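Local coordinates for protein E1 (Kluyveromyces marxianus, PDB 3VX6) that activates the ubiquitin-like proteins Atg12 and Atg8 as an E1-like enzyme, for conjugation to Atg5 and phosphatidylethanolamine in autophagy and cytoplasm-to-vacuole transport, at residues 60-65 and 121-126; 106-111 and 215-220. All coordinates share one frame; numbering follows the deposited sequence.

Contact 1 (60-65 and 121-126); sequences ISLRDD and ISFYMI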
ATOM      1  N   ILE A  60       8.016  -0.056   5.406  1.00 47.01           N
ATOM      2  CA  ILE A  60       8.518   0.046   4.053  1.00 46.77           C
ATOM      3  C   ILE A  60       9.968   0.430   4.324  1.00 46.34           C
ATOM      4  O   ILE A  60      10.263   1.583   4.644  1.00 45.04           O
ATOM      5  CB  ILE A  60       7.814   1.176   3.234  1.00 46.53           C
ATOM      6  CG1 ILE A  60       6.379   0.764   2.879  1.00 45.06           C
ATOM      7  CG2 ILE A  60       8.621   1.499   1.973  1.00 45.07           C
ATOM      8  CD1 ILE A  60       6.277  -0.448   1.990  1.00 45.37           C
ATOM      9  N   SER A  61      10.862  -0.549   4.263  1.00 47.11           N
ATOM     10  CA  SER A  61      12.270  -0.266   4.489  1.00 47.40           C
ATOM     11  C   SER A  61      12.984  -0.110   3.159  1.00 46.98           C
ATOM     12  O   SER A  61      13.227  -1.072   2.430  1.00 46.04           O
ATOM     13  CB  SER A  61      12.922  -1.355   5.332  1.00 47.34           C
ATOM     14  OG  SER A  61      12.730  -1.074   6.704  1.00 49.01           O
ATOM     15  N   LEU A  62      13.292   1.138   2.856  1.00 48.05           N
ATOM     16  CA  LEU A  62      13.957   1.490   1.631  1.00 49.89           C
ATOM     17  C   LEU A  62      15.430   1.679   1.920  1.00 51.09           C
ATOM     18  O   LEU A  62      15.830   2.647   2.550  1.00 50.90           O
ATOM     19  CB  LEU A  62      13.353   2.779   1.070  1.00 49.09           C
ATOM     20  CG  LEU A  62      11.868   2.713   0.727  1.00 48.07           C
ATOM     21  CD1 LEU A  62      11.403   4.049   0.181  1.00 49.20           C
ATOM     22  CD2 LEU A  62      11.643   1.618  -0.285  1.00 47.86           C
ATOM     23  N   ARG A  63      16.228   0.722   1.473  1.00 54.31           N
ATOM     24  CA  ARG A  63      17.663   0.776   1.657  1.00 57.00           C
ATOM     25  C   ARG A  63      18.155   1.017   0.249  1.00 57.36           C
ATOM     26  O   ARG A  63      17.390   1.433  -0.614  1.00 56.74           O
ATOM     27  CB  ARG A  63      18.185  -0.571   2.161  1.00 60.23           C
ATOM     28  CG  ARG A  63      17.255  -1.273   3.141  1.00 65.32           C
ATOM     29  CD  ARG A  63      17.704  -2.705   3.439  1.00 67.70           C
ATOM     30  NE  ARG A  63      16.674  -3.479   4.141  1.00 70.85           N
ATOM     31  CZ  ARG A  63      16.134  -3.144   5.317  1.00 72.00           C
ATOM     32  NH1 ARG A  63      16.516  -2.035   5.946  1.00 72.16           N
ATOM     33  NH2 ARG A  63      15.215  -3.927   5.876  1.00 70.57           N
ATOM     34  N   ASP A  64      19.427   0.749   0.006  1.00 59.04           N
ATOM     35  CA  ASP A  64      19.969   0.933  -1.325  1.00 59.86           C
ATOM     36  C   ASP A  64      19.444  -0.141  -2.270  1.00 60.06           C
ATOM     37  O   ASP A  64      19.400   0.061  -3.486  1.00 60.00           O
ATOM     38  CB  ASP A  64      21.502   0.925  -1.280  1.00 60.29           C
ATOM     39  CG  ASP A  64      22.061  -0.052  -0.258  1.00 61.28           C
ATOM     40  OD1 ASP A  64      23.282   0.012   0.007  1.00 64.14           O
ATOM     41  OD2 ASP A  64      21.300  -0.880   0.281  1.00 60.56           O
ATOM     42  N   ASP A  65      19.022  -1.273  -1.709  1.00 60.15           N
ATOM     43  CA  ASP A  65      18.504  -2.377  -2.517  1.00 61.04           C
ATOM     44  C   ASP A  65      17.066  -2.148  -3.008  1.00 59.77           C
ATOM     45  O   ASP A  65      16.620  -2.780  -3.969  1.00 60.70           O
ATOM     46  CB  ASP A  65      18.572  -3.694  -1.728  1.00 62.55           C
ATOM     47  CG  ASP A  65      17.745  -3.658  -0.452  1.00 65.11           C
ATOM     48  OD1 ASP A  65      18.258  -3.170   0.588  1.00 65.16           O
ATOM     49  OD2 ASP A  65      16.574  -4.108  -0.497  1.00 64.97           O
ATOM     50  N   ILE A 121      -2.602  -2.299  -4.182  1.00 41.76           N
ATOM     51  CA  ILE A 121      -1.635  -1.935  -3.154  1.00 42.83           C
ATOM     52  C   ILE A 121      -0.284  -1.570  -3.725  1.00 40.89           C
ATOM     53  O   ILE A 121       0.321  -2.350  -4.452  1.00 42.78           O
ATOM     54  CB  ILE A 121      -1.421  -3.084  -2.143  1.00 44.98           C
ATOM     55  CG1 ILE A 121      -2.665  -3.236  -1.272  1.00 45.17           C
ATOM     56  CG2 ILE A 121      -0.175  -2.810  -1.289  1.00 43.72           C
ATOM     57  CD1 ILE A 121      -2.533  -4.298  -0.225  1.00 46.50           C
ATOM     58  N   SER A 122       0.183  -0.380  -3.378  1.00 38.89           N
ATOM     59  CA  SER A 122       1.476   0.091  -3.834  1.00 37.97           C
ATOM     60  C   SER A 122       1.919   1.310  -3.031  1.00 38.45           C
ATOM     61  O   SER A 122       1.165   1.855  -2.234  1.00 39.44           O
ATOM     62  CB  SER A 122       1.402   0.450  -5.312  1.00 35.84           C
ATOM     63  OG  SER A 122       2.690   0.698  -5.825  1.00 36.70           O
ATOM     64  N   PHE A 123       3.162   1.718  -3.209  1.00 39.30           N
ATOM     65  CA  PHE A 123       3.621   2.906  -2.527  1.00 39.75           C
ATOM     66  C   PHE A 123       4.335   3.760  -3.546  1.00 39.25           C
ATOM     67  O   PHE A 123       4.971   3.256  -4.467  1.00 38.55           O
ATOM     68  CB  PHE A 123       4.535   2.589  -1.350  1.00 40.27           C
ATOM     69  CG  PHE A 123       5.833   1.968  -1.731  1.00 40.96           C
ATOM     70  CD1 PHE A 123       5.900   0.625  -2.076  1.00 40.49           C
ATOM     71  CD2 PHE A 123       7.009   2.710  -1.666  1.00 41.71           C
ATOM     72  CE1 PHE A 123       7.125   0.023  -2.343  1.00 42.27           C
ATOM     73  CE2 PHE A 123       8.238   2.123  -1.930  1.00 42.06           C
ATOM     74  CZ  PHE A 123       8.301   0.778  -2.267  1.00 42.84           C
ATOM     75  N   TYR A 124       4.187   5.063  -3.370  1.00 38.93           N
ATOM     76  CA  TYR A 124       4.756   6.059  -4.249  1.00 37.93           C
ATOM     77  C   TYR A 124       5.530   7.044  -3.382  1.00 38.18           C
ATOM     78  O   TYR A 124       5.086   7.443  -2.298  1.00 38.41           O
ATOM     79  CB  TYR A 124       3.627   6.773  -4.987  1.00 38.61           C
ATOM     80  CG  TYR A 124       2.737   5.837  -5.780  1.00 42.06           C
ATOM     81  CD1 TYR A 124       2.983   5.594  -7.136  1.00 41.05           C
ATOM     82  CD2 TYR A 124       1.654   5.177  -5.174  1.00 40.42           C
ATOM     83  CE1 TYR A 124       2.175   4.725  -7.872  1.00 43.30           C
ATOM     84  CE2 TYR A 124       0.838   4.297  -5.902  1.00 41.51           C
ATOM     85  CZ  TYR A 124       1.107   4.079  -7.257  1.00 44.24           C
ATOM     86  OH  TYR A 124       0.318   3.235  -8.016  1.00 45.65           O
ATOM     87  N   MET A 125       6.701   7.432  -3.852  1.00 38.19           N
ATOM     88  CA  MET A 125       7.507   8.358  -3.094  1.00 38.46           C
ATOM     89  C   MET A 125       7.880   9.522  -3.978  1.00 35.89           C
ATOM     90  O   MET A 125       8.258   9.327  -5.116  1.00 35.92           O
ATOM     91  CB  MET A 125       8.775   7.654  -2.602  1.00 39.76           C
ATOM     92  CG  MET A 125       9.679   8.526  -1.766  1.00 42.09           C
ATOM     93  SD  MET A 125      11.163   7.658  -1.247  1.00 45.30           S
ATOM     94  CE  MET A 125      12.363   8.965  -1.474  1.00 43.31           C
ATOM     95  N   ILE A 126       7.716  10.736  -3.483  1.00 35.12           N
ATOM     96  CA  ILE A 126       8.144  11.883  -4.259  1.00 36.32           C
ATOM     97  C   ILE A 126       9.311  12.380  -3.436  1.00 37.84           C
ATOM     98  O   ILE A 126       9.327  12.235  -2.211  1.00 39.81           O
ATOM     99  CB  ILE A 126       7.074  12.990  -4.389  1.00 35.57           C
ATOM    100  CG1 ILE A 126       6.543  13.392  -3.008  1.00 34.75           C
ATOM    101  CG2 ILE A 126       5.978  12.523  -5.348  1.00 35.27           C
ATOM    102  CD1 ILE A 126       5.626  14.614  -3.014  1.00 31.54           C
TER

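Contact 2 (106-111 and 215-220); sequences QELLQR and TKNILT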
ATOM      1  N   GLN A 106      -6.664   6.539  -8.674  1.00 42.93           N
ATOM      2  CA  GLN A 106      -7.577   6.096  -9.720  1.00 43.99           C
ATOM      3  C   GLN A 106      -6.994   4.940 -10.510  1.00 44.41           C
ATOM      4  O   GLN A 106      -7.735   4.106 -11.038  1.00 45.76           O
ATOM      5  CB  GLN A 106      -7.896   7.247 -10.679  1.00 44.78           C
ATOM      6  CG  GLN A 106      -8.657   8.378 -10.021  1.00 50.39           C
ATOM      7  CD  GLN A 106      -8.837   9.589 -10.932  1.00 53.05           C
ATOM      8  OE1 GLN A 106      -7.878  10.083 -11.529  1.00 51.86           O
ATOM      9  NE2 GLN A 106     -10.072  10.084 -11.022  1.00 55.16           N
ATOM     10  N   GLU A 107      -5.667   4.895 -10.591  1.00 42.94           N
ATOM     11  CA  GLU A 107      -4.980   3.852 -11.335  1.00 42.83           C
ATOM     12  C   GLU A 107      -5.066   2.538 -10.584  1.00 42.16           C
ATOM     13  O   GLU A 107      -5.265   1.487 -11.177  1.00 42.35           O
ATOM     14  CB  GLU A 107      -3.515   4.230 -11.548  1.00 43.26           C
ATOM     15  CG  GLU A 107      -3.312   5.555 -12.257  1.00 44.89           C
ATOM     16  CD  GLU A 107      -1.873   6.059 -12.163  1.00 47.73           C
ATOM     17  OE1 GLU A 107      -1.614   7.167 -12.679  1.00 47.69           O
ATOM     18  OE2 GLU A 107      -1.005   5.357 -11.573  1.00 48.25           O
ATOM     19  N   LEU A 108      -4.903   2.594  -9.273  1.00 41.46           N
ATOM     20  CA  LEU A 108      -4.983   1.387  -8.478  1.00 40.02           C
ATOM     21  C   LEU A 108      -6.416   0.872  -8.581  1.00 40.95           C
ATOM     22  O   LEU A 108      -6.644  -0.332  -8.696  1.00 43.44           O
ATOM     23  CB  LEU A 108      -4.590   1.686  -7.030  1.00 36.47           C
ATOM     24  CG  LEU A 108      -3.142   2.171  -6.884  1.00 33.67           C
ATOM     25  CD1 LEU A 108      -2.931   2.752  -5.520  1.00 30.97           C
ATOM     26  CD2 LEU A 108      -2.175   1.040  -7.144  1.00 32.00           C
ATOM     27  N   LEU A 109      -7.378   1.789  -8.563  1.00 39.76           N
ATOM     28  CA  LEU A 109      -8.786   1.437  -8.686  1.00 38.98           C
ATOM     29  C   LEU A 109      -9.002   0.604  -9.950  1.00 41.33           C
ATOM     30  O   LEU A 109      -9.538  -0.506  -9.904  1.00 41.69           O
ATOM     31  CB  LEU A 109      -9.620   2.707  -8.769  1.00 37.45           C
ATOM     32  CG  LEU A 109     -11.049   2.564  -9.280  1.00 35.69           C
ATOM     33  CD1 LEU A 109     -11.820   1.616  -8.396  1.00 36.50           C
ATOM     34  CD2 LEU A 109     -11.705   3.931  -9.299  1.00 35.64           C
ATOM     35  N   GLN A 110      -8.582   1.164 -11.080  1.00 43.61           N
ATOM     36  CA  GLN A 110      -8.692   0.503 -12.369  1.00 44.58           C
ATOM     37  C   GLN A 110      -8.079  -0.894 -12.277  1.00 45.83           C
ATOM     38  O   GLN A 110      -8.760  -1.893 -12.494  1.00 46.33           O
ATOM     39  CB  GLN A 110      -7.961   1.324 -13.443  1.00 45.80           C
ATOM     40  CG  GLN A 110      -8.106   0.777 -14.859  1.00 48.19           C
ATOM     41  CD  GLN A 110      -9.562   0.698 -15.294  1.00 51.05           C
ATOM     42  OE1 GLN A 110     -10.181   1.709 -15.646  1.00 52.97           O
ATOM     43  NE2 GLN A 110     -10.126  -0.504 -15.249  1.00 50.84           N
ATOM     44  N   ARG A 111      -6.796  -0.957 -11.934  1.00 47.51           N
ATOM     45  CA  ARG A 111      -6.091  -2.230 -11.830  1.00 49.21           C
ATOM     46  C   ARG A 111      -6.781  -3.269 -10.959  1.00 48.69           C
ATOM     47  O   ARG A 111      -6.772  -4.445 -11.286  1.00 49.64           O
ATOM     48  CB  ARG A 111      -4.654  -2.003 -11.348  1.00 50.51           C
ATOM     49  CG  ARG A 111      -3.837  -1.267 -12.381  1.00 55.82           C
ATOM     50  CD  ARG A 111      -2.358  -1.158 -12.070  1.00 60.48           C
ATOM     51  NE  ARG A 111      -1.649  -0.749 -13.284  1.00 66.35           N
ATOM     52  CZ  ARG A 111      -1.430  -1.552 -14.329  1.00 68.97           C
ATOM     53  NH1 ARG A 111      -1.851  -2.812 -14.304  1.00 69.84           N
ATOM     54  NH2 ARG A 111      -0.816  -1.091 -15.412  1.00 69.74           N
ATOM     55  N   THR A 215      -6.926  -1.084   2.946  1.00 38.65           N
ATOM     56  CA  THR A 215      -8.101  -1.945   2.871  1.00 38.09           C
ATOM     57  C   THR A 215      -9.239  -1.291   2.066  1.00 40.09           C
ATOM     58  O   THR A 215     -10.099  -1.977   1.488  1.00 39.61           O
ATOM     59  CB  THR A 215      -8.656  -2.252   4.276  1.00 36.44           C
ATOM     60  OG1 THR A 215      -7.612  -2.759   5.117  1.00 37.75           O
ATOM     61  CG2 THR A 215      -9.774  -3.288   4.195  1.00 35.41           C
ATOM     62  N   LYS A 216      -9.250   0.038   2.055  1.00 39.53           N
ATOM     63  CA  LYS A 216     -10.265   0.782   1.340  1.00 39.56           C
ATOM     64  C   LYS A 216     -10.216   0.460  -0.120  1.00 39.29           C
ATOM     65  O   LYS A 216     -11.240   0.430  -0.791  1.00 38.47           O
ATOM     66  CB  LYS A 216     -10.033   2.267   1.528  1.00 40.43           C
ATOM     67  CG  LYS A 216     -10.380   2.798   2.918  1.00 41.49           C
ATOM     68  CD  LYS A 216     -10.110   4.309   3.005  1.00 43.29           C
ATOM     69  CE  LYS A 216     -10.465   4.838   4.378  1.00 43.75           C
ATOM     70  NZ  LYS A 216      -9.507   5.967   4.628  1.00 46.38           N
ATOM     71  N   ASN A 217      -8.992   0.292  -0.600  1.00 37.25           N
ATOM     72  CA  ASN A 217      -8.739  -0.082  -1.977  1.00 36.48           C
ATOM     73  C   ASN A 217      -9.551  -1.360  -2.246  1.00 36.41           C
ATOM     74  O   ASN A 217     -10.440  -1.378  -3.099  1.00 37.95           O
ATOM     75  CB  ASN A 217      -7.239  -0.351  -2.153  1.00 38.26           C
ATOM     76  CG  ASN A 217      -6.386   0.847  -1.779  1.00 37.95           C
ATOM     77  OD1 ASN A 217      -6.848   1.763  -1.090  1.00 38.12           O
ATOM     78  ND2 ASN A 217      -5.140   0.848  -2.227  1.00 37.23           N
ATOM     79  N   ILE A 218      -9.260  -2.419  -1.493  1.00 34.24           N
ATOM     80  CA  ILE A 218      -9.966  -3.683  -1.667  1.00 33.84           C
ATOM     81  C   ILE A 218     -11.471  -3.438  -1.704  1.00 34.54           C
ATOM     82  O   ILE A 218     -12.149  -3.795  -2.676  1.00 32.94           O
ATOM     83  CB  ILE A 218      -9.627  -4.675  -0.529  1.00 34.23           C
ATOM     84  CG1 ILE A 218      -8.109  -4.931  -0.502  1.00 30.38           C
ATOM     85  CG2 ILE A 218     -10.429  -5.963  -0.710  1.00 31.49           C
ATOM     86  CD1 ILE A 218      -7.610  -5.696   0.710  1.00 29.67           C
ATOM     87  N   LEU A 219     -11.983  -2.798  -0.660  1.00 34.52           N
ATOM     88  CA  LEU A 219     -13.403  -2.498  -0.594  1.00 33.93           C
ATOM     89  C   LEU A 219     -13.896  -1.757  -1.821  1.00 33.70           C
ATOM     90  O   LEU A 219     -14.832  -2.179  -2.477  1.00 34.90           O
ATOM     91  CB  LEU A 219     -13.706  -1.673   0.645  1.00 33.78           C
ATOM     92  CG  LEU A 219     -13.485  -2.495   1.902  1.00 34.98           C
ATOM     93  CD1 LEU A 219     -13.465  -1.599   3.121  1.00 35.52           C
ATOM     94  CD2 LEU A 219     -14.586  -3.537   1.991  1.00 37.74           C
ATOM     95  N   THR A 220     -13.259  -0.645  -2.135  1.00 33.92           N
ATOM     96  CA  THR A 220     -13.677   0.139  -3.277  1.00 33.00           C
ATOM     97  C   THR A 220     -13.699  -0.690  -4.568  1.00 33.40           C
ATOM     98  O   THR A 220     -14.645  -0.623  -5.357  1.00 31.96           O
ATOM     99  CB  THR A 220     -12.753   1.358  -3.439  1.00 32.81           C
ATOM    100  OG1 THR A 220     -12.875   2.193  -2.284  1.00 32.90           O
ATOM    101  CG2 THR A 220     -13.116   2.154  -4.677  1.00 32.99           C
TER

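Contact 1 (60-65 and 121-126)
Ile-60 and Leu-62 on strand 60-62 face Phe-123 and Met-125 on strand 123-126 across an axis separation of 10.9 Å, the two strands running 46° apart in their N-to-C directions. That gap is too wide for backbone pairing and is filled by side chains, every second residue on each strand pointing toward the other. Phe-123 fills much of it. With CG set between its own backbone N and carbonyl carbon (chi1 66°), the ring reaches across to Ile-60, whose CG2 methyl sits over one face toward the rim. This is a CH-pi contact, with CG2 of Ile-60 4.3 Å from the centroid of the Phe-123 ring and 22° off its normal. Leu-62 divides its two methyls between neighbours. Its CD2 comes obliquely to the ring, 3.8 Å from CE2 of Phe-123, while its CD1 lies 3.9 Å from SD of Met-125, whose extended chain bends only at its last torsion. Leu-62 runs past both partners in the opposite sense, touching ring and thioether with different methyls.

Leu-44 of strand 40-47 touches both Phe-123 and Met-125, and Phe-23 of helix 21-33 touches both Leu-62 and Met-125. Strand 60-62 is hydrogen-bonded through its backbone to strand 16-19, as at Phe-18, whereas Phe-123 pairs with Tyr-82. The arrangement is therefore face-to-face packing of two beta layers, a short parallel pair lying aslant on a larger mixed sheet, and the side chains that meet between the two segments are all apolar and buried.

Contact 2 (106-111 and 215-220)
Leu-109 and Thr-220 make the closest approach between helices 106-111 and 215-220, CD1 of Leu-109 standing 4.0 Å from CG2 of Thr-220 with the two side chains crossing at about a right angle. Leu-109 does not leave its backbone in the direction of the other helix; with CG trans to the backbone N (chi1 164°), it is the outer part of the side chain that swings across. Beside this pair, one turn back on the second helix, CD1 of Leu-108 rests 4.4 Å from ND2 of Asn-217, a loose meeting of a methyl with an amide.

The second shell explains why both polar residues can sit against leucines. Thr-220 turns its methyl outward to Leu-109 and its hydroxyl back along its own helix, where OG1 donates to O of Lys-216 at 2.8 Å. The hydroxyl comes from 41° above the carbonyl plane, and the same oxygen also accepts the backbone N of Thr-220. Asn-217 is held at both ends of its amide: ND2 donates to the backbone oxygens of Ile-120 and Pro-143, and OD1 accepts from N of Phe-145, which fixes the flip of the group. Phe-145 also touches Leu-108, and Tyr-152 lies against Thr-220.

With an alanine in place of Thr-220, both CG2 and OG1 are gone, which would probably open a gap beside CD1 of Leu-109 and cost O of Lys-216 its hydroxyl donor. The chemistry implies a division of labour: the two segments touch through sparse dispersion contacts, with 104 Å² buried between them, while hydrogen bonds satisfy the buried polar groups within one helix or through neighbouring backbone.

How the contacts relate
Both contacts are buried, each centred about 10 Å from the centre of the chain but on opposite sides of it, their own centres about 19 Å apart. Contact 1 is the more deeply enclosed, all four touching residues being buried, whereas in contact 2 Leu-109 is partly exposed. One joins beta layers through apolar groups alone; the other joins helices and admits an amide and a hydroxyl satisfied by outside or intrahelical partners. They share no element, yet helix 97-114 is followed in the chain by strand 123-130, and CD2 of Leu-108 packs 4.1 Å from CB of Ser-122. Their segments alternate along the chain, so the two contacts cross in sequence.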